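Local coordinates for PCF11 protein (Saccharomyces cerevisiae, PDB 1SZ9) that probably binds the carboxy-terminal domain of RNA polymerase II through its CTD-interacting domain and so links transcription to processing of the RNA 3' end, at residues 10-15 and 28-33; 18-23 and 57-62; 84-89 and 129-134. All blocks are in the same frame, centred on the assembly; numbering follows the deposited sequence.

Contact 1 (10-15 and 28-33); sequences KDFNSI and TTLTKL
Leu30 lies over one face of the Phe12 ring: its CD2 methyl is 3.7 Å from the ring centroid and 16° off the ring normal, a CH-pi contact displaced from the centre toward the rim. The nearest ring carbon to that methyl is CE1, and Leu30 O approaches the same carbon, Phe12 CE1, at 3.6 Å. Leu33 CD1 meets Phe12 CD1 obliquely at 4.0 Å, the two side chains running past one another in opposite directions. Beyond the two segments the ring stacks with Phe44 and touches Ala47 and Ile48 of helix 41-54, so it is held between two helices.

CG of Phe12 stands anti to the backbone N (chi1 -169°), and although the bond to CB does not point at helix 24-36, the ring ends beneath Leu30. One turn on, Ile15 does aim at that helix. Its two branches divide the work: CG2 packs on Leu30 CD2 at 3.7 Å, while CD1 meets Leu33 CD1 tip to tip at 3.8 Å and grazes Thr29 CG2. Leu30 CD2 thereby touches both the aromatic face and the isoleucine branch. At the margin, the carboxylate oxygen Asp11 OD2 stands 4.0 Å from Leu33 CD1, a plain van der Waals approach. The hydroxyl of Thr29 is bonded to Pro25 O, which turns it back to its own helix.

No hydrogen bond crosses between the segments, and 306 Å² is buried, mainly by apolar packing. The short axes approach to 10.5 Å at 162°, with Phe12 and Leu30 nearest in the backbone. This is the near-antiparallel pairing of successive helices expected in the right-handed, ARM-repeat-like helical superhelix of a CTD-interacting domain.

Contact 2 (18-23 and 57-62); sequences ELTFNS and PKQKLY
Leu19 reaches helix 57-73 at Tyr62 with both methyls: CD1 lies 3.3 Å from the carbonyl oxygen Tyr62 O, and CD2 is 4.1 Å from Tyr62 CB. Its other contacts are with Ile26, Ile27 and Ala66, which bury the side chain between two helices. The backbone of Leu19, at the centre of an inverse gamma turn, directs its carbonyl to a water that donates to Leu19 O at 2.7 Å and to Gln59 O at 2.8 Å. That bridge is the polar link found here, since no direct hydrogen bond joins the segments.

Thr20 follows with its CB directed away from the helix, yet its backbone is close: Thr20 CA is 3.9 Å from Gln59 CG. The two side chains lie alongside each other and point the same way, Thr20 CG2 resting against the amide end of Gln59. The oxygen of that amide, Gln59 OE1, has a weak hydrogen bond to Arg51. In fold terms, the segment 18-23 is the connection between helices 3-16 and 24-36 of the all-helical CID domain, laid here against Gln59 and Tyr62 of a later helix.

At Phe21 the side chain turns off and the main chain takes over. Phe21 CA sits 3.5 Å from Tyr62 CD2, and the peptide continues over the same face of the tyrosine ring, with Asn22 N 3.5 Å above the plane, offset toward the rim. The CB of Tyr62 points toward the loop, and CG, anti to the carbonyl carbon (chi1 -48°), starts the ring under the Phe21-Asn22 peptide. Asn22, centre of a second inverse gamma turn, adds CB at 3.7 Å from Tyr62 CD1 and also touches Ile27 and Tyr65. Ser23 ends the loop as N-cap of helix 24-36, its OG bonded to Ile26 N.

Contact 3 (84-89 and 129-134); sequences RNLFNL and EKIEQF
The packing of helix 125-137 against the first turn of helix 86-95 belongs to the helical-repeat architecture of the CTD-interacting domain, and Phe87 carries the largest share, against Ile131 and Lys130. Lys130 CB sits over one face of the Phe87 ring, 3.7 Å from the centroid and 16° off the normal, a CH-pi contact. The aliphatic chain continues over that face, Lys130 CD being 3.6 Å from Phe87 CD2. Lys130 O comes to 3.4 Å from Phe87 CE1. At the ring edge, in plane, Ile131 CG1 lies 3.8 Å from Phe87 CD1, and Phe134 CB is 4.1 Å from Phe87 CE1. CG of Phe87 is anti to the backbone N (chi1 167°), extending a side chain that already points at helix 125-137. An alanine at Phe87 would probably leave the aliphatic part of Lys130 without its aromatic bed and open a gap beside Ile131 and Phe134.

Deeper in, Ile131 CD1 meets Leu86 CG at 4.1 Å, the side chains crossing at about a right angle. Both touch Trp112 of helix 99-112, Ile131 adds Phe109 and Tyr90, and Phe134 sets its ring edge-to-face with Tyr94 of helix 86-95.

Overall arrangement
From the N terminus, contact 1 closes the loop between helices 3-16 and 24-36, pairing two successive helices. That loop supplies the first segment of contact 2, whose second segment lies on helix 57-73, so contacts 1 and 2 cross along the chain, with centres 14 Å apart. Together they tie the first two helices and their connection to a later one. Contact 3 begins after both have closed and spans 39 intervening residues, joining helix 86-95 to helix 125-137. Its centre is 26 Å from that of contact 1, on the opposite side of the chain's centre, and 21 Å from that of contact 2.

Contact 1 (10-15 and 28-33)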
loop_
_atom_site.group_PDB
_atom_site.type_symbol
_atom_site.label_atom_id
_atom_site.label_comp_id
_atom_site.label_asym_id
_atom_site.label_seq_id
_atom_site.Cartn_x
_atom_site.Cartn_y
_atom_site.Cartn_z
ATOM N N LYS A 10 -12.733 10.208 -9.382
ATOM C CA LYS A 10 -12.748 9.484 -10.655
ATOM C C LYS A 10 -11.397 9.600 -11.341
ATOM O O LYS A 10 -10.927 8.669 -11.985
ATOM C CB LYS A 10 -13.841 10.022 -11.579
ATOM C CG LYS A 10 -15.225 9.524 -11.233
ATOM C CD LYS A 10 -16.267 10.058 -12.201
ATOM C CE LYS A 10 -17.636 9.467 -11.911
ATOM N NZ LYS A 10 -18.660 10.021 -12.848
ATOM N N ASP A 11 -10.779 10.759 -11.195
ATOM C CA ASP A 11 -9.480 11.011 -11.785
ATOM C C ASP A 11 -8.448 10.107 -11.093
ATOM O O ASP A 11 -7.560 9.553 -11.754
ATOM C CB ASP A 11 -9.145 12.501 -11.614
ATOM C CG ASP A 11 -7.779 12.881 -12.165
ATOM O OD1 ASP A 11 -7.460 12.550 -13.330
ATOM O OD2 ASP A 11 -7.018 13.543 -11.427
ATOM N N PHE A 12 -8.580 9.941 -9.773
ATOM C CA PHE A 12 -7.649 9.087 -9.006
ATOM C C PHE A 12 -7.799 7.653 -9.511
ATOM O O PHE A 12 -6.807 6.992 -9.824
ATOM C CB PHE A 12 -7.967 9.134 -7.494
ATOM C CG PHE A 12 -6.908 8.503 -6.614
ATOM C CD1 PHE A 12 -5.807 9.241 -6.171
ATOM C CD2 PHE A 12 -7.021 7.177 -6.211
ATOM C CE1 PHE A 12 -4.837 8.667 -5.330
ATOM C CE2 PHE A 12 -6.046 6.593 -5.370
ATOM C CZ PHE A 12 -4.958 7.351 -4.934
ATOM N N ASN A 13 -9.040 7.181 -9.596
ATOM C CA ASN A 13 -9.305 5.814 -10.065
ATOM C C ASN A 13 -8.792 5.583 -11.483
ATOM O O ASN A 13 -8.192 4.556 -11.780
ATOM C CB ASN A 13 -10.808 5.499 -10.044
ATOM C CG ASN A 13 -11.324 5.163 -8.657
ATOM O OD1 ASN A 13 -10.882 4.203 -8.035
ATOM N ND2 ASN A 13 -12.275 5.948 -8.170
ATOM N N SER A 14 -9.043 6.549 -12.358
ATOM C CA SER A 14 -8.633 6.454 -13.754
ATOM C C SER A 14 -7.124 6.270 -13.896
ATOM O O SER A 14 -6.641 5.461 -14.695
ATOM C CB SER A 14 -9.099 7.716 -14.489
ATOM O OG SER A 14 -8.568 7.780 -15.796
ATOM N N ILE A 15 -6.377 7.044 -13.123
ATOM C CA ILE A 15 -4.933 6.951 -13.145
ATOM C C ILE A 15 -4.495 5.597 -12.558
ATOM O O ILE A 15 -3.639 4.907 -13.110
ATOM C CB ILE A 15 -4.326 8.118 -12.344
ATOM C CG1 ILE A 15 -4.617 9.431 -13.084
ATOM C CG2 ILE A 15 -2.829 7.898 -12.132
ATOM C CD1 ILE A 15 -4.235 10.684 -12.315
ATOM N N THR A 28 3.986 8.654 -8.326
ATOM C CA THR A 28 4.234 9.986 -7.784
ATOM C C THR A 28 3.025 10.899 -7.963
ATOM O O THR A 28 2.715 11.698 -7.085
ATOM C CB THR A 28 5.480 10.610 -8.447
ATOM O OG1 THR A 28 6.646 9.930 -7.956
ATOM C CG2 THR A 28 5.593 12.110 -8.103
ATOM N N THR A 29 2.342 10.776 -9.097
ATOM C CA THR A 29 1.169 11.598 -9.355
ATOM C C THR A 29 0.043 11.222 -8.393
ATOM O O THR A 29 -0.656 12.101 -7.885
ATOM C CB THR A 29 0.722 11.478 -10.837
ATOM O OG1 THR A 29 1.746 12.042 -11.675
ATOM C CG2 THR A 29 -0.590 12.232 -11.079
ATOM N N LEU A 30 -0.131 9.930 -8.127
ATOM C CA LEU A 30 -1.156 9.500 -7.173
ATOM C C LEU A 30 -0.821 10.026 -5.753
ATOM O O LEU A 30 -1.719 10.370 -4.982
ATOM C CB LEU A 30 -1.259 7.966 -7.141
ATOM C CG LEU A 30 -1.867 7.267 -8.370
ATOM C CD1 LEU A 30 -1.705 5.730 -8.249
ATOM C CD2 LEU A 30 -3.367 7.653 -8.485
ATOM N N THR A 31 0.473 10.088 -5.422
ATOM C CA THR A 31 0.921 10.562 -4.111
ATOM C C THR A 31 0.623 12.064 -3.969
ATOM O O THR A 31 0.201 12.521 -2.913
ATOM C CB THR A 31 2.445 10.308 -3.941
ATOM O OG1 THR A 31 2.706 8.914 -4.150
ATOM C CG2 THR A 31 2.933 10.714 -2.530
ATOM N N LYS A 32 0.843 12.822 -5.041
ATOM C CA LYS A 32 0.583 14.256 -5.034
ATOM C C LYS A 32 -0.928 14.505 -4.905
ATOM O O LYS A 32 -1.349 15.410 -4.194
ATOM C CB LYS A 32 1.127 14.899 -6.318
ATOM C CG LYS A 32 2.649 14.936 -6.393
ATOM C CD LYS A 32 3.128 15.276 -7.813
ATOM C CE LYS A 32 2.661 16.661 -8.242
ATOM N NZ LYS A 32 3.183 17.017 -9.576
ATOM N N LEU A 33 -1.741 13.702 -5.586
ATOM C CA LEU A 33 -3.192 13.841 -5.474
ATOM C C LEU A 33 -3.630 13.554 -4.021
ATOM O O LEU A 33 -4.545 14.195 -3.489
ATOM C CB LEU A 33 -3.905 12.863 -6.425
ATOM C CG LEU A 33 -3.991 13.233 -7.916
ATOM C CD1 LEU A 33 -4.534 12.060 -8.736
ATOM C CD2 LEU A 33 -4.913 14.458 -8.072
#

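Contact 2 (18-23 and 57-62)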
loop_
_atom_site.group_PDB
_atom_site.type_symbol
_atom_site.label_atom_id
_atom_site.label_comp_id
_atom_site.label_asym_id
_atom_site.label_seq_id
_atom_site.Cartn_x
_atom_site.Cartn_y
_atom_site.Cartn_z
ATOM N N GLU A 18 -4.194 2.659 -14.683
ATOM C CA GLU A 18 -3.044 2.610 -15.572
ATOM C C GLU A 18 -1.801 2.004 -14.895
ATOM O O GLU A 18 -0.777 1.809 -15.548
ATOM C CB GLU A 18 -2.719 4.015 -16.081
ATOM C CG GLU A 18 -3.718 4.590 -17.082
ATOM C CD GLU A 18 -3.841 3.731 -18.323
ATOM O OE1 GLU A 18 -2.797 3.380 -18.916
ATOM O OE2 GLU A 18 -4.983 3.403 -18.704
ATOM N N LEU A 19 -1.901 1.708 -13.600
ATOM C CA LEU A 19 -0.762 1.154 -12.838
ATOM C C LEU A 19 -0.589 -0.342 -13.088
ATOM O O LEU A 19 -0.858 -1.168 -12.207
ATOM C CB LEU A 19 -0.962 1.364 -11.343
ATOM C CG LEU A 19 0.086 2.130 -10.536
ATOM C CD1 LEU A 19 -0.078 1.732 -9.079
ATOM C CD2 LEU A 19 1.509 1.866 -11.022
ATOM N N THR A 20 -0.128 -0.669 -14.288
ATOM C CA THR A 20 0.065 -2.052 -14.698
ATOM C C THR A 20 1.528 -2.482 -14.570
ATOM O O THR A 20 1.881 -3.621 -14.845
ATOM C CB THR A 20 -0.397 -2.236 -16.146
ATOM O OG1 THR A 20 0.337 -1.345 -16.988
ATOM C CG2 THR A 20 -1.884 -1.922 -16.268
ATOM N N PHE A 21 2.373 -1.544 -14.161
ATOM C CA PHE A 21 3.785 -1.809 -13.953
ATOM C C PHE A 21 4.262 -0.778 -12.912
ATOM O O PHE A 21 3.466 0.057 -12.444
ATOM C CB PHE A 21 4.581 -1.716 -15.271
ATOM C CG PHE A 21 4.621 -0.329 -15.882
ATOM C CD1 PHE A 21 3.513 0.192 -16.546
ATOM C CD2 PHE A 21 5.766 0.459 -15.771
ATOM C CE1 PHE A 21 3.544 1.472 -17.085
ATOM C CE2 PHE A 21 5.807 1.735 -16.304
ATOM C CZ PHE A 21 4.696 2.243 -16.960
ATOM N N ASN A 22 5.530 -0.859 -12.528
ATOM C CA ASN A 22 6.087 0.039 -11.527
ATOM C C ASN A 22 6.366 1.383 -12.182
ATOM O O ASN A 22 7.505 1.711 -12.520
ATOM C CB ASN A 22 7.360 -0.567 -10.927
ATOM C CG ASN A 22 7.935 0.277 -9.796
ATOM O OD1 ASN A 22 7.308 1.232 -9.329
ATOM N ND2 ASN A 22 9.129 -0.080 -9.352
ATOM N N SER A 23 5.292 2.147 -12.380
ATOM C CA SER A 23 5.381 3.457 -13.006
ATOM C C SER A 23 5.661 4.565 -12.017
ATOM O O SER A 23 4.786 4.929 -11.225
ATOM C CB SER A 23 4.078 3.783 -13.735
ATOM O OG SER A 23 4.146 5.102 -14.225
ATOM N N PRO A 57 -1.949 -10.733 -9.780
ATOM C CA PRO A 57 -0.624 -10.909 -9.189
ATOM C C PRO A 57 0.410 -9.807 -9.293
ATOM O O PRO A 57 0.634 -9.096 -8.317
ATOM C CB PRO A 57 -0.170 -12.227 -9.796
ATOM C CG PRO A 57 -1.418 -13.028 -9.670
ATOM C CD PRO A 57 -2.536 -12.059 -10.072
ATOM N N LYS A 58 1.057 -9.648 -10.446
ATOM C CA LYS A 58 2.082 -8.600 -10.557
ATOM C C LYS A 58 1.563 -7.200 -10.328
ATOM O O LYS A 58 2.254 -6.357 -9.743
ATOM C CB LYS A 58 2.783 -8.627 -11.917
ATOM C CG LYS A 58 4.035 -9.500 -11.963
ATOM C CD LYS A 58 4.839 -9.199 -13.217
ATOM C CE LYS A 58 6.157 -9.951 -13.237
ATOM N NZ LYS A 58 7.102 -9.314 -14.202
ATOM N N GLN A 59 0.347 -6.941 -10.786
ATOM C CA GLN A 59 -0.205 -5.616 -10.619
ATOM C C GLN A 59 -0.537 -5.296 -9.170
ATOM O O GLN A 59 -0.571 -4.128 -8.796
ATOM C CB GLN A 59 -1.427 -5.442 -11.533
ATOM C CG GLN A 59 -1.060 -5.349 -13.027
ATOM C CD GLN A 59 -2.283 -5.310 -13.934
ATOM O OE1 GLN A 59 -3.294 -4.677 -13.611
ATOM N NE2 GLN A 59 -2.190 -5.977 -15.085
ATOM N N LYS A 60 -0.762 -6.319 -8.346
ATOM C CA LYS A 60 -1.076 -6.088 -6.940
ATOM C C LYS A 60 0.117 -5.417 -6.235
ATOM O O LYS A 60 -0.070 -4.581 -5.337
ATOM C CB LYS A 60 -1.420 -7.397 -6.209
ATOM C CG LYS A 60 -2.717 -8.114 -6.650
ATOM C CD LYS A 60 -2.960 -9.333 -5.747
ATOM C CE LYS A 60 -4.182 -10.175 -6.185
ATOM N NZ LYS A 60 -5.454 -9.380 -6.353
ATOM N N LEU A 61 1.332 -5.795 -6.637
ATOM C CA LEU A 61 2.548 -5.217 -6.058
ATOM C C LEU A 61 2.621 -3.718 -6.324
ATOM O O LEU A 61 2.908 -2.944 -5.434
ATOM C CB LEU A 61 3.812 -5.865 -6.645
ATOM C CG LEU A 61 5.163 -5.306 -6.153
ATOM C CD1 LEU A 61 5.277 -5.510 -4.632
ATOM C CD2 LEU A 61 6.342 -5.995 -6.868
ATOM N N TYR A 62 2.356 -3.320 -7.561
ATOM C CA TYR A 62 2.448 -1.907 -7.914
ATOM C C TYR A 62 1.409 -1.055 -7.193
ATOM O O TYR A 62 1.679 0.097 -6.857
ATOM C CB TYR A 62 2.380 -1.765 -9.434
ATOM C CG TYR A 62 3.331 -2.740 -10.102
ATOM C CD1 TYR A 62 4.681 -2.791 -9.739
ATOM C CD2 TYR A 62 2.875 -3.641 -11.065
ATOM C CE1 TYR A 62 5.553 -3.727 -10.322
ATOM C CE2 TYR A 62 3.725 -4.573 -11.654
ATOM C CZ TYR A 62 5.061 -4.613 -11.277
ATOM O OH TYR A 62 5.885 -5.556 -11.842
HETATM O O HOH W 1 -1.884 -1.919 -9.825
#

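Contact 3 (84-89 and 129-134)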
loop_
_atom_site.group_PDB
_atom_site.type_symbol
_atom_site.label_atom_id
_atom_site.label_comp_id
_atom_site.label_asym_id
_atom_site.label_seq_id
_atom_site.Cartn_x
_atom_site.Cartn_y
_atom_site.Cartn_z
ATOM N N ARG A 84 -5.791 -0.251 9.099
ATOM C CA ARG A 84 -6.906 -1.120 9.436
ATOM C C ARG A 84 -6.979 -2.448 8.694
ATOM O O ARG A 84 -7.213 -3.483 9.317
ATOM C CB ARG A 84 -8.248 -0.392 9.279
ATOM C CG ARG A 84 -9.424 -1.287 9.704
ATOM C CD ARG A 84 -10.673 -0.487 9.972
ATOM N NE ARG A 84 -10.407 0.604 10.907
ATOM C CZ ARG A 84 -11.149 1.700 10.974
ATOM N NH1 ARG A 84 -12.198 1.822 10.169
ATOM N NH2 ARG A 84 -10.817 2.692 11.797
ATOM N N ASN A 85 -6.801 -2.433 7.376
ATOM C CA ASN A 85 -6.864 -3.687 6.631
ATOM C C ASN A 85 -5.496 -4.157 6.129
ATOM O O ASN A 85 -5.408 -5.152 5.427
ATOM C CB ASN A 85 -7.849 -3.562 5.447
ATOM C CG ASN A 85 -9.242 -3.118 5.892
ATOM O OD1 ASN A 85 -9.682 -3.447 6.985
ATOM N ND2 ASN A 85 -9.937 -2.374 5.039
ATOM N N LEU A 86 -4.440 -3.453 6.533
ATOM C CA LEU A 86 -3.069 -3.756 6.107
ATOM C C LEU A 86 -2.680 -5.220 6.220
ATOM O O LEU A 86 -2.230 -5.814 5.262
ATOM C CB LEU A 86 -2.066 -2.920 6.904
ATOM C CG LEU A 86 -0.640 -2.968 6.342
ATOM C CD1 LEU A 86 -0.610 -2.234 4.997
ATOM C CD2 LEU A 86 0.338 -2.324 7.341
ATOM N N PHE A 87 -2.846 -5.806 7.397
ATOM C CA PHE A 87 -2.492 -7.208 7.580
ATOM C C PHE A 87 -3.277 -8.166 6.675
ATOM O O PHE A 87 -2.681 -9.021 6.021
ATOM C CB PHE A 87 -2.678 -7.621 9.042
ATOM C CG PHE A 87 -2.628 -9.097 9.252
ATOM C CD1 PHE A 87 -1.464 -9.815 8.967
ATOM C CD2 PHE A 87 -3.747 -9.784 9.728
ATOM C CE1 PHE A 87 -1.408 -11.198 9.156
ATOM C CE2 PHE A 87 -3.705 -11.171 9.918
ATOM C CZ PHE A 87 -2.528 -11.880 9.632
ATOM N N ASN A 88 -4.607 -8.053 6.655
ATOM C CA ASN A 88 -5.398 -8.937 5.800
ATOM C C ASN A 88 -5.053 -8.733 4.334
ATOM O O ASN A 88 -4.942 -9.690 3.588
ATOM C CB ASN A 88 -6.904 -8.714 5.999
ATOM C CG ASN A 88 -7.383 -9.213 7.346
ATOM O OD1 ASN A 88 -6.668 -9.937 8.026
ATOM N ND2 ASN A 88 -8.601 -8.840 7.731
ATOM N N LEU A 89 -4.897 -7.477 3.921
ATOM C CA LEU A 89 -4.553 -7.179 2.533
ATOM C C LEU A 89 -3.179 -7.739 2.155
ATOM O O LEU A 89 -3.003 -8.322 1.093
ATOM C CB LEU A 89 -4.555 -5.658 2.292
ATOM C CG LEU A 89 -5.900 -5.046 1.887
ATOM C CD1 LEU A 89 -5.779 -3.525 1.799
ATOM C CD2 LEU A 89 -6.336 -5.633 0.549
ATOM N N GLU A 129 3.160 -6.460 13.487
ATOM C CA GLU A 129 3.502 -7.662 14.259
ATOM C C GLU A 129 2.800 -8.876 13.654
ATOM O O GLU A 129 3.392 -9.944 13.561
ATOM C CB GLU A 129 3.048 -7.542 15.724
ATOM C CG GLU A 129 3.867 -6.596 16.592
ATOM C CD GLU A 129 3.257 -6.439 17.991
ATOM O OE1 GLU A 129 2.904 -7.478 18.607
ATOM O OE2 GLU A 129 3.129 -5.286 18.471
ATOM N N LYS A 130 1.529 -8.712 13.278
ATOM C CA LYS A 130 0.765 -9.800 12.672
ATOM C C LYS A 130 1.389 -10.199 11.328
ATOM O O LYS A 130 1.429 -11.380 10.985
ATOM C CB LYS A 130 -0.692 -9.397 12.433
ATOM C CG LYS A 130 -1.612 -9.351 13.656
ATOM C CD LYS A 130 -3.058 -9.174 13.158
ATOM C CE LYS A 130 -4.083 -8.878 14.259
ATOM N NZ LYS A 130 -4.378 -10.048 15.137
ATOM N N ILE A 131 1.857 -9.212 10.564
ATOM C CA ILE A 131 2.487 -9.508 9.273
ATOM C C ILE A 131 3.795 -10.247 9.521
ATOM O O ILE A 131 4.118 -11.211 8.824
ATOM C CB ILE A 131 2.776 -8.222 8.456
ATOM C CG1 ILE A 131 1.469 -7.666 7.897
ATOM C CG2 ILE A 131 3.754 -8.535 7.301
ATOM C CD1 ILE A 131 1.613 -6.264 7.257
ATOM N N GLU A 132 4.552 -9.802 10.520
ATOM C CA GLU A 132 5.808 -10.476 10.835
ATOM C C GLU A 132 5.570 -11.939 11.225
ATOM O O GLU A 132 6.303 -12.814 10.789
ATOM C CB GLU A 132 6.528 -9.776 11.987
ATOM C CG GLU A 132 7.869 -10.406 12.309
ATOM C CD GLU A 132 8.647 -9.609 13.327
ATOM O OE1 GLU A 132 8.125 -9.400 14.440
ATOM O OE2 GLU A 132 9.779 -9.187 13.014
ATOM N N GLN A 133 4.564 -12.192 12.067
ATOM C CA GLN A 133 4.257 -13.560 12.481
ATOM C C GLN A 133 3.905 -14.405 11.262
ATOM O O GLN A 133 4.370 -15.531 11.131
ATOM C CB GLN A 133 3.098 -13.583 13.483
ATOM C CG GLN A 133 3.372 -12.702 14.689
ATOM C CD GLN A 133 2.227 -12.677 15.682
ATOM O OE1 GLN A 133 1.049 -12.703 15.302
ATOM N NE2 GLN A 133 2.564 -12.609 16.963
ATOM N N PHE A 134 3.066 -13.859 10.389
ATOM C CA PHE A 134 2.682 -14.545 9.168
ATOM C C PHE A 134 3.933 -14.847 8.300
ATOM O O PHE A 134 4.088 -15.944 7.794
ATOM C CB PHE A 134 1.707 -13.683 8.370
ATOM C CG PHE A 134 1.566 -14.105 6.926
ATOM C CD1 PHE A 134 0.901 -15.287 6.589
ATOM C CD2 PHE A 134 2.134 -13.337 5.909
ATOM C CE1 PHE A 134 0.803 -15.699 5.258
ATOM C CE2 PHE A 134 2.051 -13.729 4.571
ATOM C CZ PHE A 134 1.383 -14.917 4.239
#